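Local coordinates for type I site-specific restriction-modification system, R (Restriction) subunit (Vibrio vulnificus, PDB 3H1T), which is probably the ATP-dependent, DNA-translocating restriction subunit of a type I restriction enzyme, represented by an N-terminal fragment with the nuclease and helicase-like domains, at residues 80-88 and 166-174. Residues are numbered along the deposited sequence; the frame is centred on the assembly and turned at random.
Sequences LKYTRDFPI and TLLSPYHHV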
# COMPACT_ATOMS: atom_id res chain seq x y z
N LEU A 80 -19.96 -11.63 -8.30
CA LEU A 80 -21.15 -12.02 -7.57
C LEU A 80 -20.96 -11.63 -6.12
O LEU A 80 -20.08 -12.14 -5.46
CB LEU A 80 -21.37 -13.52 -7.70
CG LEU A 80 -21.42 -14.01 -9.15
CD1 LEU A 80 -21.69 -15.49 -9.15
CD2 LEU A 80 -22.50 -13.30 -9.94
N LYS A 81 -21.77 -10.69 -5.64
CA LYS A 81 -21.65 -10.24 -4.26
C LYS A 81 -22.71 -10.87 -3.39
O LYS A 81 -23.90 -10.83 -3.71
CB LYS A 81 -21.73 -8.70 -4.19
CG LYS A 81 -20.68 -8.00 -5.05
CD LYS A 81 -20.36 -6.59 -4.58
CE LYS A 81 -21.45 -5.59 -4.88
NZ LYS A 81 -20.88 -4.22 -4.90
N TYR A 82 -22.28 -11.50 -2.30
CA TYR A 82 -23.23 -12.12 -1.39
C TYR A 82 -24.01 -10.98 -0.74
O TYR A 82 -25.23 -11.03 -0.57
CB TYR A 82 -22.52 -12.91 -0.31
CG TYR A 82 -23.50 -13.45 0.68
CD1 TYR A 82 -24.48 -14.36 0.28
CD2 TYR A 82 -23.48 -13.05 2.01
CE1 TYR A 82 -25.40 -14.86 1.19
CE2 TYR A 82 -24.40 -13.53 2.93
CZ TYR A 82 -25.36 -14.44 2.51
OH TYR A 82 -26.27 -14.94 3.41
N THR A 83 -23.25 -9.95 -0.39
CA THR A 83 -23.76 -8.75 0.23
C THR A 83 -23.13 -7.59 -0.52
O THR A 83 -22.26 -7.80 -1.38
CB THR A 83 -23.40 -8.75 1.73
OG1 THR A 83 -24.54 -9.19 2.48
CG2 THR A 83 -22.98 -7.41 2.21
N ARG A 84 -23.60 -6.37 -0.26
CA ARG A 84 -23.09 -5.19 -0.93
C ARG A 84 -21.61 -5.07 -0.66
O ARG A 84 -20.82 -4.86 -1.58
CB ARG A 84 -23.82 -3.93 -0.46
CG ARG A 84 -23.52 -2.70 -1.32
CD ARG A 84 -23.02 -1.52 -0.51
NE ARG A 84 -24.10 -0.76 0.13
CZ ARG A 84 -23.90 0.03 1.18
NH1 ARG A 84 -22.69 0.13 1.69
NH2 ARG A 84 -24.90 0.72 1.72
N ASP A 85 -21.24 -5.21 0.61
CA ASP A 85 -19.85 -5.10 1.04
C ASP A 85 -19.19 -6.46 1.18
O ASP A 85 -18.19 -6.59 1.90
CB ASP A 85 -19.77 -4.37 2.38
CG ASP A 85 -20.20 -2.92 2.28
OD1 ASP A 85 -19.83 -2.28 1.27
OD2 ASP A 85 -20.89 -2.42 3.19
N PHE A 86 -19.73 -7.47 0.50
CA PHE A 86 -19.15 -8.80 0.60
C PHE A 86 -19.15 -9.62 -0.69
O PHE A 86 -20.03 -10.46 -0.91
CB PHE A 86 -19.83 -9.57 1.74
CG PHE A 86 -19.06 -10.78 2.21
CD1 PHE A 86 -19.21 -12.01 1.58
CD2 PHE A 86 -18.20 -10.68 3.30
CE1 PHE A 86 -18.51 -13.13 2.04
CE2 PHE A 86 -17.51 -11.80 3.77
CZ PHE A 86 -17.66 -13.01 3.14
N PRO A 87 -18.17 -9.39 -1.57
CA PRO A 87 -18.05 -10.13 -2.83
C PRO A 87 -17.75 -11.60 -2.52
O PRO A 87 -17.15 -11.91 -1.49
CB PRO A 87 -16.88 -9.42 -3.53
CG PRO A 87 -16.06 -8.91 -2.40
CD PRO A 87 -17.11 -8.38 -1.45
N ILE A 88 -18.17 -12.52 -3.38
CA ILE A 88 -17.92 -13.91 -3.08
C ILE A 88 -17.52 -14.80 -4.26
O ILE A 88 -16.89 -15.83 -4.06
CB ILE A 88 -19.14 -14.54 -2.33
CG1 ILE A 88 -18.75 -15.91 -1.76
CG2 ILE A 88 -20.33 -14.62 -3.28
CD1 ILE A 88 -19.67 -16.41 -0.65
N THR A 166 -20.96 -10.28 12.28
CA THR A 166 -19.77 -9.46 12.37
C THR A 166 -19.10 -9.60 11.01
O THR A 166 -18.68 -8.61 10.42
CB THR A 166 -18.83 -9.92 13.47
OG1 THR A 166 -19.57 -10.02 14.70
CG2 THR A 166 -17.71 -8.90 13.66
N LEU A 167 -19.04 -10.83 10.51
CA LEU A 167 -18.42 -11.09 9.22
C LEU A 167 -19.06 -10.25 8.13
O LEU A 167 -18.37 -9.82 7.21
CB LEU A 167 -18.56 -12.57 8.85
CG LEU A 167 -17.72 -12.97 7.63
CD1 LEU A 167 -16.31 -13.23 8.10
CD2 LEU A 167 -18.27 -14.23 6.96
N LEU A 168 -20.36 -10.01 8.24
CA LEU A 168 -21.08 -9.23 7.24
C LEU A 168 -21.34 -7.78 7.65
O LEU A 168 -21.98 -7.04 6.90
CB LEU A 168 -22.41 -9.89 6.88
CG LEU A 168 -22.41 -11.33 6.37
CD1 LEU A 168 -23.84 -11.76 6.07
CD2 LEU A 168 -21.54 -11.45 5.12
N SER A 169 -20.86 -7.39 8.82
CA SER A 169 -21.05 -6.02 9.30
C SER A 169 -20.62 -5.05 8.20
O SER A 169 -19.50 -5.12 7.71
CB SER A 169 -20.21 -5.82 10.57
OG SER A 169 -20.30 -4.50 11.07
N PRO A 170 -21.51 -4.13 7.79
CA PRO A 170 -21.28 -3.13 6.74
C PRO A 170 -20.09 -2.20 6.92
O PRO A 170 -19.71 -1.87 8.05
CB PRO A 170 -22.61 -2.35 6.70
CG PRO A 170 -23.63 -3.38 7.16
CD PRO A 170 -22.88 -3.99 8.33
N TYR A 171 -19.47 -1.82 5.81
CA TYR A 171 -18.37 -0.88 5.84
C TYR A 171 -19.04 0.44 6.15
O TYR A 171 -20.28 0.53 6.22
CB TYR A 171 -17.67 -0.71 4.47
CG TYR A 171 -16.87 -1.87 3.96
CD1 TYR A 171 -16.24 -2.75 4.84
CD2 TYR A 171 -16.70 -2.06 2.60
CE1 TYR A 171 -15.46 -3.81 4.36
CE2 TYR A 171 -15.93 -3.11 2.11
CZ TYR A 171 -15.31 -3.98 2.99
OH TYR A 171 -14.58 -5.03 2.50
N HIS A 172 -18.23 1.46 6.32
CA HIS A 172 -18.75 2.78 6.55
C HIS A 172 -18.53 3.42 5.17
O HIS A 172 -17.39 3.54 4.72
CB HIS A 172 -17.94 3.48 7.63
CG HIS A 172 -18.39 4.88 7.89
ND1 HIS A 172 -17.94 5.95 7.16
CD2 HIS A 172 -19.30 5.37 8.76
CE1 HIS A 172 -18.55 7.05 7.57
NE2 HIS A 172 -19.39 6.72 8.54
N HIS A 173 -19.61 3.81 4.49
CA HIS A 173 -19.48 4.35 3.14
C HIS A 173 -19.69 5.82 2.81
O HIS A 173 -20.20 6.60 3.61
CB HIS A 173 -20.34 3.54 2.17
CG HIS A 173 -19.70 2.28 1.71
ND1 HIS A 173 -18.50 2.25 1.03
CD2 HIS A 173 -20.11 0.99 1.80
CE1 HIS A 173 -18.20 1.00 0.73
NE2 HIS A 173 -19.16 0.22 1.18
N VAL A 174 -19.26 6.14 1.59
CA VAL A 174 -19.35 7.48 0.99
C VAL A 174 -18.71 8.57 1.82
O VAL A 174 -17.49 8.60 1.96
CB VAL A 174 -20.81 7.86 0.74
CG1 VAL A 174 -20.86 9.17 -0.04
CG2 VAL A 174 -21.51 6.75 -0.05
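D85 grips the 166-174 loop with both carboxylate oxygens, a compact case of one buried acid at a hairpin turn pinning a neighbouring connection. OD1 accepts NE2 of H173 at 2.6 Å; it is approached on the syn side of the carboxylate, 28° out of its plane, and lies in the plane of the imidazole. OD2 takes the backbone N of Y171 at 3.0 Å from well above the carboxylate plane. With CG beside its own backbone N (chi1 -66°), the carboxylate is carried to the loop while its CB sits over one face of the Y171 ring, a CH-pi contact 4.1 Å from the centroid. At the far end of that ring, OH bonds to N188 of helix 181-195.

The apolar contacts centre on L168. Its CD2 lies over a face of the F86 ring, 4.0 Å from the centroid, while CD1 meets the edge of the Y82 ring in plane, CE2 to CD1 3.6 Å. L167 adds CG against CE2 of F86 at 4.0 Å, and F150 of helix 146-157 stacks on Y82.

The F86 N to T83 O hydrogen bond closes the type I turn that carries D85 and F86 and joins strands 75-81 and 86-93; Y82 and T83 both face F86 in a classic beta bulge.

The two bonds probably hold the carboxylate in this orientation and favour its ionised form, though poorly ordered H173 is the less certain partner. With the leucine-aromatic packing, they tie the N-terminal mixed sheet, consistent with an HsdR nuclease domain, to the connection between helices 164-167 and 181-195.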